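Local coordinates for protein probable dipeptidase (Pseudomonas aeruginosa, PDB 3B40) that probably hydrolyses dipeptides as a metal-dependent enzyme of the membrane dipeptidase family, peptidase family M19, at residues K256-I262 and K348-H353; T216-E220 and H250-I255; M160-V166 and I208-M214; V339-D343 and E381-Y387. The protein carries 11 engineered substitutions. All blocks are in the same frame, centred on the assembly; numbering follows the deposited sequence.

Interaction 1: K256-I262 and K348-H353; sequences KDSGGVI and KVGIDH. With CD (cadmium ion), chain C.
Val261 and His353 bring their backbones within 4.4 Å, CA to CA, and the N-H of Ile262 donates to His353 O over 2.8 Å at an N-H...O angle of 169°. The imidazole of His353 is held at both nitrogens. ND1 donates to Gly260 O at 2.8 Å; Gly260 O lies in the ring plane, and ND1 in turn lies in the plane of that carbonyl, which fixes the ring's rotation and leaves NE2 to bind the cadmium ion at 2.3 Å. Four waters complete the coordination seen here. Lys256 crosses the histidine at about a right angle: its CG lies over one ring face, 3.9 Å from the centroid and 16° off the normal, a CH-pi contact, while CB of Asp352 sits over the opposite face. The lysine chain then bends so that NZ reaches Val349 O in a weak hydrogen bond and also donates to a cadmium-bound water. On the apolar side, Ile262 CD1 meets Val349 CG2 at 3.9 Å. Gly259, with positive phi, closes helix 249-257 in a Schellman motif, and the chain turns from there into strand 261-265. That strand pairs on one side with strand 230-235 and on the other with strand 354-357, while Arg402 of helix 389-409 donates to the carbonyls of Gly259 and Asp352.

Interaction 2: T216-E220 and H250-I255; sequences TKALE and HEMQLI
Two neighbouring helices on the outside of the TIM-barrel-like fold, 216-225 and 249-257, meet here almost side by side: their short segments run the same way at 24°, with axes 10.6 Å apart at closest approach. Such near-parallel helices are what successive beta-alpha units of a barrel produce. The polar contact joins Thr216 and Glu251, whose side chains cross at about a right angle. Thr216 OG1 donates to Glu251 OE2 at 2.7 Å, approaching from well above the carboxylate plane, 55° out of it. The other carboxylate oxygen, OE1, accepts from the backbone N of Ser248, just ahead of the helix, so both oxygens of this buried acid have a partner and the group is held from two directions. Thr216 CG2 also lies against OE2, at 3.5 Å. Beside this bond Leu219 fills the space between the helices with its two branches. CD1 packs against the aliphatic part of Glu251, 4.0 Å from its CB, and reaches more distantly to Ile255 CD1; CD2 meets Leu254 CD1 at 3.9 Å. The anti placement of Leu219 CG relative to its backbone N (chi1 -170°) sends both methyls across to the facing helix. Leu254 CD1 touches Glu220 CG as well, at 3.9 Å, towards the more exposed margin. Inward, Leu219 and Ile255 both rest on Val211 in the loop after strand 208-210, Ile255 also packs on strands 230-235 and 261-265, and Met252 faces helix 335-349.

Interaction 3: M160-V166 and I208-M214; sequences MFGFSYV and IIDVSQM. Engineered in segment 160-166: Ser164 (natural residue Asn).
Phe163 and Met214 form the apolar centre: the methionine CE packs against ring atom CD2 at 3.7 Å, and SD stands 4.7 Å from the ring centroid, 54° off its normal, an oblique Met-aromatic contact. The bend at the end of the Met214 chain brings CE back to the ring. Ile209 CG2 meets the same ring at its edge, in plane, 4.0 Å from CE2, and Phe161 CE1 lies over one face. On the other side of the sheet Met160 CG rests on Ile208 CB. Between these layers strands 160-162 and 208-210 run parallel, 26° apart, as neighbours in the parallel sheet of this TIM-barrel family. Phe161 bonds in both directions: its N donates to Ile208 O at 2.8 Å, and its O accepts from Asp210 N at 2.7 Å. Beyond the strands a water bridges the two chains, accepting from Ser164 N and donating to Asp210 O and Ser212 O. Ser164, an engineered residue, sets OG 3.2 Å from Met214 CG. Asp210 OD1 accepts from Ser212 N in an Asx turn, while OD2 pairs with Ser233 OG. Farther out, the Gln213 amide lies alongside the Tyr165 ring, planes 31° apart, its OE1 bonded to Arg176 and its NE2 to His234; Tyr165 OH bonds to Asp362.

Interaction 4: V339-D343 and E381-Y387; sequences VDAID and ELITRGY
Arg385 is the centre of a salt-bridge network in which three carboxylates meet the guanidinium at its edge. NH1 donates to Asp340 OD1 at 2.7 Å, on the anti side of that oxygen, and to Asp343 OD2 at 2.9 Å, which it meets from 60° above the carboxylate plane; NH2 adds a weak bond to Asp340 OD1. From its own helix, Glu381 OE2 takes NE at 3.0 Å through its anti lone pair and also NH2, a side-on grip on one oxygen that keeps the guanidinium from turning. With three acids around one arginine, the positive charge is probably well stabilised. Lys336 adds a salt bridge to Asp340 OD2, and Tyr7 OH hydrogen-bonds to Glu381 OE1. A separate hydrogen bond runs from Tyr387 OH to Asp343 OD1, 2.6 Å, near the ring plane, so Asp343 uses one oxygen for each partner. Among apolar contacts, Val339 divides its methyls: CG1, anti to the backbone N (chi1 175°), lies over a guanidinium face 3.5 Å from Arg385 NE, and CG2 meets Glu381 CG. Leu382 CD2 touches Val339 CG1 at 4.1 Å and sits over one face of the Tyr387 ring. The segments of helices 335-349 and 375-385 cross at -54°. Ile342 and Leu382 both reach Leu395 of helix 389-409, Ile342 continues to Val264 of strand 261-265, and Ile383 packs on helix 9-19.

From the N terminus, interaction 3 comes first, closing a loop of 41 residues between neighbouring parallel strands. Interaction 2 follows in series, bridging 29 residues between two helices; a short turn leads from strand 208-210 to helix 216-225 and touches both helices of interaction 2. Helix 249-257 then leads into interaction 1, where Ile255 O probably bonds to Gly260 N. Interaction 1 spans 85 residues and crosses interaction 4, which bridges 37, since 339-343 lies within its loop and 381-387 beyond it. These two share helix 335-349 and meet where Ile351 packs on Tyr387. Interaction 3 joins neighbouring strands, interactions 2 and 4 join outer helices, and interaction 1 ties a helix end to the sheet.

Interaction 1: K256-I262 and K348-H353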
loop_
_atom_site.group_PDB
_atom_site.type_symbol
_atom_site.label_atom_id
_atom_site.label_comp_id
_atom_site.label_asym_id
_atom_site.label_seq_id
_atom_site.Cartn_x
_atom_site.Cartn_y
_atom_site.Cartn_z
ATOM N N LYS A 256 11.260 -2.278 12.611
ATOM C CA LYS A 256 12.668 -2.739 12.553
ATOM C C LYS A 256 12.931 -3.834 13.614
ATOM O O LYS A 256 13.478 -4.894 13.304
ATOM C CB LYS A 256 13.638 -1.549 12.764
ATOM C CG LYS A 256 15.164 -1.930 12.786
ATOM C CD LYS A 256 15.910 -1.077 13.819
ATOM C CE LYS A 256 17.317 -0.691 13.381
ATOM N NZ LYS A 256 18.171 -1.845 12.934
ATOM N N ASP A 257 12.524 -3.558 14.853
ATOM C CA ASP A 257 12.775 -4.455 15.994
ATOM C C ASP A 257 12.069 -5.797 15.870
ATOM O O ASP A 257 12.497 -6.770 16.466
ATOM C CB ASP A 257 12.358 -3.817 17.312
ATOM C CG ASP A 257 13.270 -2.675 17.749
ATOM O OD1 ASP A 257 14.411 -2.534 17.239
ATOM O OD2 ASP A 257 12.817 -1.897 18.619
ATOM N N SER A 258 10.992 -5.868 15.102
ATOM C CA SER A 258 10.358 -7.165 14.818
ATOM C C SER A 258 11.158 -7.957 13.796
ATOM O O SER A 258 10.866 -9.133 13.582
ATOM C CB SER A 258 8.909 -6.978 14.296
ATOM O OG SER A 258 8.875 -6.563 12.927
ATOM N N GLY A 259 12.143 -7.315 13.145
ATOM C CA GLY A 259 12.871 -7.950 12.049
ATOM C C GLY A 259 12.258 -7.632 10.700
ATOM O O GLY A 259 12.638 -8.217 9.699
ATOM N N GLY A 260 11.337 -6.664 10.672
ATOM C CA GLY A 260 10.500 -6.444 9.514
ATOM C C GLY A 260 10.994 -5.405 8.527
ATOM O O GLY A 260 12.185 -5.057 8.522
ATOM N N VAL A 261 10.083 -4.892 7.688
ATOM C CA VAL A 261 10.503 -4.009 6.579
ATOM C C VAL A 261 9.522 -2.878 6.356
ATOM O O VAL A 261 8.309 -3.077 6.412
ATOM C CB VAL A 261 10.705 -4.786 5.193
ATOM C CG1 VAL A 261 11.298 -3.863 4.159
ATOM C CG2 VAL A 261 11.626 -5.991 5.347
ATOM N N ILE A 262 10.062 -1.692 6.069
ATOM C CA ILE A 262 9.260 -0.519 5.707
ATOM C C ILE A 262 9.371 -0.348 4.203
ATOM O O ILE A 262 10.431 -0.023 3.679
ATOM C CB ILE A 262 9.734 0.747 6.453
ATOM C CG1 ILE A 262 9.590 0.528 7.963
ATOM C CG2 ILE A 262 8.899 1.972 6.051
ATOM C CD1 ILE A 262 10.695 1.095 8.761
ATOM N N LYS A 348 17.428 5.634 9.537
ATOM C CA LYS A 348 16.751 5.307 10.769
ATOM C C LYS A 348 16.781 3.796 11.107
ATOM O O LYS A 348 17.085 3.431 12.244
ATOM C CB LYS A 348 15.317 5.878 10.764
ATOM C CG LYS A 348 15.247 7.423 10.748
ATOM C CD LYS A 348 16.220 8.066 11.754
ATOM C CE LYS A 348 16.195 9.587 11.664
ATOM N NZ LYS A 348 16.948 10.266 12.750
ATOM N N VAL A 349 16.486 2.920 10.136
ATOM C CA VAL A 349 16.399 1.483 10.442
ATOM C C VAL A 349 17.478 0.566 9.843
ATOM O O VAL A 349 17.577 -0.593 10.230
ATOM C CB VAL A 349 14.984 0.915 10.172
ATOM C CG1 VAL A 349 13.962 1.693 10.997
ATOM C CG2 VAL A 349 14.638 1.052 8.687
ATOM N N GLY A 350 18.268 1.081 8.902
ATOM C CA GLY A 350 19.339 0.316 8.264
ATOM C C GLY A 350 18.883 -0.335 6.975
ATOM O O GLY A 350 17.679 -0.633 6.806
ATOM N N ILE A 351 19.840 -0.597 6.079
ATOM C CA ILE A 351 19.519 -1.036 4.708
ATOM C C ILE A 351 18.684 -2.313 4.711
ATOM O O ILE A 351 17.950 -2.564 3.769
ATOM C CB ILE A 351 20.803 -1.199 3.784
ATOM C CG1 ILE A 351 20.408 -1.463 2.325
ATOM C CG2 ILE A 351 21.761 -2.279 4.258
ATOM C CD1 ILE A 351 19.873 -0.222 1.615
ATOM N N ASP A 352 18.799 -3.111 5.772
ATOM C CA ASP A 352 18.147 -4.430 5.805
ATOM C C ASP A 352 16.631 -4.358 6.091
ATOM O O ASP A 352 15.907 -5.384 6.061
ATOM C CB ASP A 352 18.801 -5.318 6.859
ATOM C CG ASP A 352 20.207 -5.789 6.479
ATOM O OD1 ASP A 352 20.558 -5.938 5.272
ATOM O OD2 ASP A 352 20.959 -6.084 7.431
ATOM N N HIS A 353 16.141 -3.159 6.368
ATOM C CA HIS A 353 14.759 -3.013 6.827
ATOM C C HIS A 353 13.923 -2.087 5.993
ATOM O O HIS A 353 12.866 -1.583 6.468
ATOM C CB HIS A 353 14.749 -2.575 8.296
ATOM C CG HIS A 353 15.397 -3.575 9.185
ATOM N ND1 HIS A 353 14.780 -4.760 9.523
ATOM C CD2 HIS A 353 16.639 -3.621 9.723
ATOM C CE1 HIS A 353 15.597 -5.469 10.284
ATOM N NE2 HIS A 353 16.722 -4.794 10.427
HETATM CD CD CD C . 18.574 -5.744 11.386
HETATM O O HOH W 1 17.993 -4.593 13.524
HETATM O O HOH W 2 19.143 -7.265 9.723
HETATM O O HOH W 3 17.457 -8.207 11.147
HETATM O O HOH W 4 19.938 -3.791 10.825
#

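Interaction 2: T216-E220 and H250-I255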
loop_
_atom_site.group_PDB
_atom_site.type_symbol
_atom_site.label_atom_id
_atom_site.label_comp_id
_atom_site.label_asym_id
_atom_site.label_seq_id
_atom_site.Cartn_x
_atom_site.Cartn_y
_atom_site.Cartn_z
ATOM N N THR A 216 -1.531 4.711 14.990
ATOM C CA THR A 216 -0.297 4.536 15.765
ATOM C C THR A 216 -0.438 3.590 16.940
ATOM O O THR A 216 0.423 2.730 17.145
ATOM C CB THR A 216 0.276 5.881 16.227
ATOM O OG1 THR A 216 0.687 6.597 15.049
ATOM C CG2 THR A 216 1.521 5.672 17.150
ATOM N N LYS A 217 -1.521 3.730 17.695
ATOM C CA LYS A 217 -1.772 2.814 18.809
ATOM C C LYS A 217 -1.972 1.371 18.387
ATOM O O LYS A 217 -1.576 0.460 19.116
ATOM C CB LYS A 217 -2.978 3.266 19.629
ATOM C CG LYS A 217 -2.674 4.467 20.517
ATOM C CD LYS A 217 -3.989 5.051 21.066
ATOM C CE LYS A 217 -3.753 6.431 21.699
ATOM N NZ LYS A 217 -2.720 6.359 22.784
ATOM N N ALA A 218 -2.588 1.158 17.227
ATOM C CA ALA A 218 -2.860 -0.196 16.761
ATOM C C ALA A 218 -1.552 -0.831 16.317
ATOM O O ALA A 218 -1.302 -1.994 16.613
ATOM C CB ALA A 218 -3.840 -0.180 15.646
ATOM N N LEU A 219 -0.733 -0.044 15.620
ATOM C CA LEU A 219 0.623 -0.443 15.267
ATOM C C LEU A 219 1.372 -0.866 16.523
ATOM O O LEU A 219 2.017 -1.902 16.517
ATOM C CB LEU A 219 1.382 0.711 14.609
ATOM C CG LEU A 219 2.733 0.371 13.963
ATOM C CD1 LEU A 219 3.014 1.277 12.750
ATOM C CD2 LEU A 219 3.909 0.375 14.955
ATOM N N GLU A 220 1.286 -0.056 17.590
ATOM C CA GLU A 220 2.055 -0.317 18.799
ATOM C C GLU A 220 1.652 -1.651 19.394
ATOM O O GLU A 220 2.507 -2.392 19.873
ATOM C CB GLU A 220 1.878 0.821 19.821
ATOM C CG GLU A 220 2.664 2.091 19.439
ATOM C CD GLU A 220 2.287 3.308 20.274
ATOM O OE1 GLU A 220 1.288 3.260 21.021
ATOM O OE2 GLU A 220 2.973 4.331 20.157
ATOM N N HIS A 250 9.736 6.434 15.776
ATOM C CA HIS A 250 9.446 5.367 16.743
ATOM C C HIS A 250 8.633 4.189 16.152
ATOM O O HIS A 250 8.891 3.033 16.462
ATOM C CB HIS A 250 8.758 5.926 17.989
ATOM C CG HIS A 250 8.518 4.882 19.044
ATOM N ND1 HIS A 250 7.281 4.314 19.256
ATOM C CD2 HIS A 250 9.366 4.279 19.914
ATOM C CE1 HIS A 250 7.374 3.407 20.211
ATOM N NE2 HIS A 250 8.627 3.369 20.628
ATOM N N GLU A 251 7.648 4.492 15.301
ATOM C CA GLU A 251 6.882 3.440 14.617
ATOM C C GLU A 251 7.795 2.575 13.729
ATOM O O GLU A 251 7.707 1.333 13.733
ATOM C CB GLU A 251 5.746 4.056 13.785
ATOM C CG GLU A 251 4.598 4.569 14.647
ATOM C CD GLU A 251 3.537 5.331 13.864
ATOM O OE1 GLU A 251 3.837 6.392 13.245
ATOM O OE2 GLU A 251 2.384 4.888 13.893
ATOM N N MET A 252 8.680 3.239 12.997
ATOM C CA MET A 252 9.743 2.598 12.203
ATOM C C MET A 252 10.640 1.699 13.058
ATOM O O MET A 252 10.962 0.572 12.668
ATOM C CB MET A 252 10.609 3.662 11.479
ATOM C CG MET A 252 9.961 4.462 10.315
ATOM S SD MET A 252 11.057 5.763 9.535
ATOM C CE MET A 252 9.910 7.074 9.766
ATOM N N GLN A 253 11.034 2.173 14.240
ATOM C CA GLN A 253 11.882 1.353 15.120
ATOM C C GLN A 253 11.163 0.068 15.540
ATOM O O GLN A 253 11.769 -0.988 15.601
ATOM C CB GLN A 253 12.304 2.133 16.363
ATOM C CG GLN A 253 13.460 3.140 16.126
ATOM C CD GLN A 253 14.691 2.478 15.503
ATOM O OE1 GLN A 253 15.326 1.607 16.129
ATOM N NE2 GLN A 253 15.028 2.882 14.266
ATOM N N LEU A 254 9.881 0.180 15.861
ATOM C CA LEU A 254 9.069 -0.983 16.188
ATOM C C LEU A 254 9.038 -2.042 15.083
ATOM O O LEU A 254 9.066 -3.258 15.364
ATOM C CB LEU A 254 7.648 -0.562 16.562
ATOM C CG LEU A 254 7.510 0.150 17.916
ATOM C CD1 LEU A 254 6.040 0.520 18.169
ATOM C CD2 LEU A 254 8.072 -0.686 19.091
ATOM N N ILE A 255 8.946 -1.586 13.834
ATOM C CA ILE A 255 8.864 -2.492 12.694
ATOM C C ILE A 255 10.231 -3.116 12.544
ATOM O O ILE A 255 10.353 -4.335 12.406
ATOM C CB ILE A 255 8.450 -1.733 11.387
ATOM C CG1 ILE A 255 6.988 -1.255 11.475
ATOM C CG2 ILE A 255 8.732 -2.596 10.130
ATOM C CD1 ILE A 255 6.658 -0.091 10.490
#

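Interaction 3: M160-V166 and I208-M214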
loop_
_atom_site.group_PDB
_atom_site.type_symbol
_atom_site.label_atom_id
_atom_site.label_comp_id
_atom_site.label_asym_id
_atom_site.label_seq_id
_atom_site.Cartn_x
_atom_site.Cartn_y
_atom_site.Cartn_z
ATOM N N MET A 160 -0.199 -12.187 3.250
ATOM C CA MET A 160 0.044 -10.926 3.968
ATOM C C MET A 160 -1.336 -10.331 4.223
ATOM O O MET A 160 -2.192 -10.416 3.351
ATOM C CB MET A 160 0.901 -9.949 3.110
ATOM C CG MET A 160 1.268 -8.572 3.795
ATOM S SD MET A 160 2.612 -7.489 3.096
ATOM C CE MET A 160 2.032 -7.145 1.435
ATOM N N PHE A 161 -1.542 -9.759 5.417
ATOM C CA PHE A 161 -2.815 -9.155 5.828
ATOM C C PHE A 161 -2.563 -7.812 6.529
ATOM O O PHE A 161 -1.771 -7.713 7.500
ATOM C CB PHE A 161 -3.580 -10.114 6.780
ATOM C CG PHE A 161 -4.882 -9.546 7.317
ATOM C CD1 PHE A 161 -4.961 -9.033 8.609
ATOM C CD2 PHE A 161 -6.011 -9.513 6.523
ATOM C CE1 PHE A 161 -6.175 -8.496 9.109
ATOM C CE2 PHE A 161 -7.218 -8.979 7.017
ATOM C CZ PHE A 161 -7.296 -8.469 8.286
ATOM N N GLY A 162 -3.190 -6.778 5.999
ATOM C CA GLY A 162 -3.206 -5.471 6.661
ATOM C C GLY A 162 -4.575 -5.250 7.242
ATOM O O GLY A 162 -5.576 -5.427 6.566
ATOM N N PHE A 163 -4.634 -4.917 8.517
ATOM C CA PHE A 163 -5.908 -4.676 9.185
ATOM C C PHE A 163 -6.684 -3.510 8.637
ATOM O O PHE A 163 -7.925 -3.478 8.736
ATOM C CB PHE A 163 -5.631 -4.333 10.642
ATOM C CG PHE A 163 -5.273 -5.519 11.493
ATOM C CD1 PHE A 163 -6.182 -5.998 12.407
ATOM C CD2 PHE A 163 -3.998 -6.116 11.416
ATOM C CE1 PHE A 163 -5.863 -7.090 13.231
ATOM C CE2 PHE A 163 -3.686 -7.208 12.211
ATOM C CZ PHE A 163 -4.612 -7.682 13.141
ATOM N N SER A 164 -5.974 -2.504 8.131
ATOM C CA SER A 164 -6.625 -1.222 7.898
ATOM C C SER A 164 -6.577 -0.735 6.495
ATOM O O SER A 164 -5.703 -1.107 5.732
ATOM C CB SER A 164 -6.027 -0.130 8.790
ATOM O OG SER A 164 -6.164 -0.448 10.158
ATOM N N TYR A 165 -7.561 0.092 6.168
ATOM C CA TYR A 165 -7.496 1.033 5.073
ATOM C C TYR A 165 -7.914 2.402 5.653
ATOM O O TYR A 165 -7.758 2.653 6.864
ATOM C CB TYR A 165 -8.399 0.557 3.922
ATOM C CG TYR A 165 -8.252 1.296 2.611
ATOM C CD1 TYR A 165 -7.056 1.251 1.864
ATOM C CD2 TYR A 165 -9.322 2.028 2.100
ATOM C CE1 TYR A 165 -6.939 1.948 0.619
ATOM C CE2 TYR A 165 -9.209 2.733 0.905
ATOM C CZ TYR A 165 -8.023 2.680 0.158
ATOM O OH TYR A 165 -7.961 3.363 -1.041
ATOM N N VAL A 166 -8.381 3.298 4.799
ATOM C CA VAL A 166 -9.137 4.495 5.223
ATOM C C VAL A 166 -10.432 4.047 5.946
ATOM O O VAL A 166 -11.105 3.106 5.502
ATOM C CB VAL A 166 -9.454 5.388 3.979
ATOM C CG1 VAL A 166 -10.278 6.590 4.372
ATOM C CG2 VAL A 166 -8.164 5.886 3.328
ATOM N N ILE A 208 2.023 -12.659 6.956
ATOM C CA ILE A 208 2.727 -11.435 7.298
ATOM C C ILE A 208 1.691 -10.412 7.755
ATOM O O ILE A 208 0.712 -10.162 7.037
ATOM C CB ILE A 208 3.507 -10.828 6.089
ATOM C CG1 ILE A 208 4.554 -11.803 5.524
ATOM C CG2 ILE A 208 4.211 -9.515 6.508
ATOM C CD1 ILE A 208 4.959 -11.496 4.068
ATOM N N ILE A 209 1.895 -9.842 8.936
ATOM C CA ILE A 209 1.074 -8.696 9.367
ATOM C C ILE A 209 1.569 -7.379 8.772
ATOM O O ILE A 209 2.755 -7.029 8.911
ATOM C CB ILE A 209 0.992 -8.571 10.913
ATOM C CG1 ILE A 209 0.378 -9.840 11.532
ATOM C CG2 ILE A 209 0.177 -7.262 11.291
ATOM C CD1 ILE A 209 0.677 -10.024 13.023
ATOM N N ASP A 210 0.652 -6.654 8.128
ATOM C CA ASP A 210 0.937 -5.381 7.440
ATOM C C ASP A 210 0.334 -4.212 8.238
ATOM O O ASP A 210 -0.874 -4.189 8.487
ATOM C CB ASP A 210 0.363 -5.446 6.021
ATOM C CG ASP A 210 0.548 -4.154 5.223
ATOM O OD1 ASP A 210 1.275 -3.226 5.659
ATOM O OD2 ASP A 210 -0.065 -4.084 4.133
ATOM N N VAL A 211 1.186 -3.277 8.673
ATOM C CA VAL A 211 0.735 -2.190 9.498
ATOM C C VAL A 211 0.482 -0.870 8.750
ATOM O O VAL A 211 0.052 0.087 9.370
ATOM C CB VAL A 211 1.679 -1.943 10.727
ATOM C CG1 VAL A 211 1.823 -3.239 11.544
ATOM C CG2 VAL A 211 3.027 -1.429 10.259
ATOM N N SER A 212 0.723 -0.816 7.441
ATOM C CA SER A 212 0.420 0.415 6.686
ATOM C C SER A 212 -1.086 0.679 6.803
ATOM O O SER A 212 -1.853 -0.267 6.693
ATOM C CB SER A 212 0.826 0.284 5.212
ATOM O OG SER A 212 2.236 0.397 5.070
ATOM N N GLN A 213 -1.471 1.943 7.064
ATOM C CA GLN A 213 -2.877 2.417 7.158
ATOM C C GLN A 213 -3.467 2.385 8.592
ATOM O O GLN A 213 -4.459 3.056 8.882
ATOM C CB GLN A 213 -3.816 1.686 6.182
ATOM C CG GLN A 213 -3.418 1.665 4.651
ATOM C CD GLN A 213 -4.097 2.696 3.781
ATOM O OE1 GLN A 213 -4.912 3.491 4.254
ATOM N NE2 GLN A 213 -3.768 2.685 2.454
ATOM N N MET A 214 -2.871 1.569 9.462
ATOM C CA MET A 214 -3.301 1.385 10.845
ATOM C C MET A 214 -2.933 2.615 11.686
ATOM O O MET A 214 -1.895 3.217 11.465
ATOM C CB MET A 214 -2.581 0.151 11.432
ATOM C CG MET A 214 -3.091 -1.210 10.854
ATOM S SD MET A 214 -2.330 -2.729 11.534
ATOM C CE MET A 214 -3.149 -2.914 13.099
HETATM O O HOH W 5 -3.012 -2.456 7.568
#

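Interaction 4: V339-D343 and E381-Y387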
loop_
_atom_site.group_PDB
_atom_site.type_symbol
_atom_site.label_atom_id
_atom_site.label_comp_id
_atom_site.label_asym_id
_atom_site.label_seq_id
_atom_site.Cartn_x
_atom_site.Cartn_y
_atom_site.Cartn_z
ATOM N N VAL A 339 13.353 8.887 -3.316
ATOM C CA VAL A 339 14.631 8.383 -2.777
ATOM C C VAL A 339 15.101 9.129 -1.509
ATOM O O VAL A 339 15.789 8.551 -0.663
ATOM C CB VAL A 339 15.702 8.282 -3.877
ATOM C CG1 VAL A 339 17.089 7.878 -3.301
ATOM C CG2 VAL A 339 15.232 7.244 -4.893
ATOM N N ASP A 340 14.747 10.404 -1.381
ATOM C CA ASP A 340 14.915 11.110 -0.078
ATOM C C ASP A 340 14.251 10.288 1.031
ATOM O O ASP A 340 14.842 10.058 2.095
ATOM C CB ASP A 340 14.235 12.454 -0.131
ATOM C CG ASP A 340 15.010 13.494 -0.909
ATOM O OD1 ASP A 340 16.186 13.278 -1.293
ATOM O OD2 ASP A 340 14.414 14.568 -1.131
ATOM N N ALA A 341 13.017 9.839 0.768
ATOM C CA ALA A 341 12.274 9.021 1.723
ATOM C C ALA A 341 12.995 7.703 1.970
ATOM O O ALA A 341 13.132 7.266 3.123
ATOM C CB ALA A 341 10.860 8.799 1.247
ATOM N N ILE A 342 13.487 7.064 0.912
ATOM C CA ILE A 342 14.292 5.847 1.092
ATOM C C ILE A 342 15.541 6.128 1.955
ATOM O O ILE A 342 15.820 5.387 2.899
ATOM C CB ILE A 342 14.676 5.202 -0.277
ATOM C CG1 ILE A 342 13.377 4.739 -1.011
ATOM C CG2 ILE A 342 15.684 4.066 -0.078
ATOM C CD1 ILE A 342 13.581 4.161 -2.419
ATOM N N ASP A 343 16.257 7.201 1.621
ATOM C CA ASP A 343 17.463 7.634 2.305
ATOM C C ASP A 343 17.174 7.812 3.800
ATOM O O ASP A 343 17.912 7.318 4.631
ATOM C CB ASP A 343 17.972 8.985 1.728
ATOM C CG ASP A 343 18.774 8.844 0.424
ATOM O OD1 ASP A 343 18.925 7.741 -0.135
ATOM O OD2 ASP A 343 19.277 9.877 -0.051
ATOM N N GLU A 381 18.023 6.413 -10.011
ATOM C CA GLU A 381 18.150 7.402 -8.912
ATOM C C GLU A 381 18.928 6.828 -7.724
ATOM O O GLU A 381 19.741 7.534 -7.137
ATOM C CB GLU A 381 16.792 7.941 -8.470
ATOM C CG GLU A 381 16.833 9.101 -7.435
ATOM C CD GLU A 381 17.601 10.342 -7.880
ATOM O OE1 GLU A 381 17.674 10.624 -9.098
ATOM O OE2 GLU A 381 18.133 11.055 -6.992
ATOM N N LEU A 382 18.645 5.572 -7.355
ATOM C CA LEU A 382 19.439 4.842 -6.346
ATOM C C LEU A 382 20.934 4.728 -6.698
ATOM O O LEU A 382 21.814 5.033 -5.877
ATOM C CB LEU A 382 18.846 3.457 -6.067
ATOM C CG LEU A 382 17.479 3.416 -5.373
ATOM C CD1 LEU A 382 16.803 2.030 -5.543
ATOM C CD2 LEU A 382 17.651 3.847 -3.920
ATOM N N ILE A 383 21.232 4.296 -7.914
ATOM C CA ILE A 383 22.633 4.297 -8.382
ATOM C C ILE A 383 23.283 5.690 -8.179
ATOM O O ILE A 383 24.344 5.832 -7.570
ATOM C CB ILE A 383 22.720 3.856 -9.868
ATOM C CG1 ILE A 383 22.389 2.365 -9.995
ATOM C CG2 ILE A 383 24.101 4.121 -10.436
ATOM C CD1 ILE A 383 22.027 1.919 -11.423
ATOM N N THR A 384 22.593 6.714 -8.649
ATOM C CA THR A 384 23.065 8.093 -8.595
ATOM C C THR A 384 23.395 8.542 -7.154
ATOM O O THR A 384 24.361 9.281 -6.923
ATOM C CB THR A 384 22.014 8.994 -9.267
ATOM O OG1 THR A 384 21.886 8.584 -10.640
ATOM C CG2 THR A 384 22.382 10.475 -9.201
ATOM N N ARG A 385 22.616 8.076 -6.186
ATOM C CA ARG A 385 22.878 8.457 -4.805
ATOM C C ARG A 385 23.946 7.647 -4.124
ATOM O O ARG A 385 24.318 7.962 -2.995
ATOM C CB ARG A 385 21.618 8.404 -3.982
ATOM C CG ARG A 385 20.646 9.350 -4.535
ATOM C CD ARG A 385 19.994 10.164 -3.478
ATOM N NE ARG A 385 18.875 10.821 -4.102
ATOM C CZ ARG A 385 17.893 11.395 -3.444
ATOM N NH1 ARG A 385 17.871 11.371 -2.112
ATOM N NH2 ARG A 385 16.937 11.965 -4.123
ATOM N N GLY A 386 24.432 6.607 -4.782
ATOM C CA GLY A 386 25.551 5.831 -4.254
ATOM C C GLY A 386 25.221 4.490 -3.609
ATOM O O GLY A 386 26.074 3.900 -2.941
ATOM N N TYR A 387 23.997 3.997 -3.805
ATOM C CA TYR A 387 23.651 2.640 -3.358
ATOM C C TYR A 387 24.368 1.563 -4.201
ATOM O O TYR A 387 24.457 1.679 -5.433
ATOM C CB TYR A 387 22.142 2.423 -3.412
ATOM C CG TYR A 387 21.382 3.173 -2.339
ATOM C CD1 TYR A 387 20.979 4.496 -2.538
ATOM C CD2 TYR A 387 21.079 2.563 -1.120
ATOM C CE1 TYR A 387 20.271 5.185 -1.566
ATOM C CE2 TYR A 387 20.383 3.260 -0.114
ATOM C CZ TYR A 387 19.985 4.566 -0.354
ATOM O OH TYR A 387 19.312 5.267 0.626
#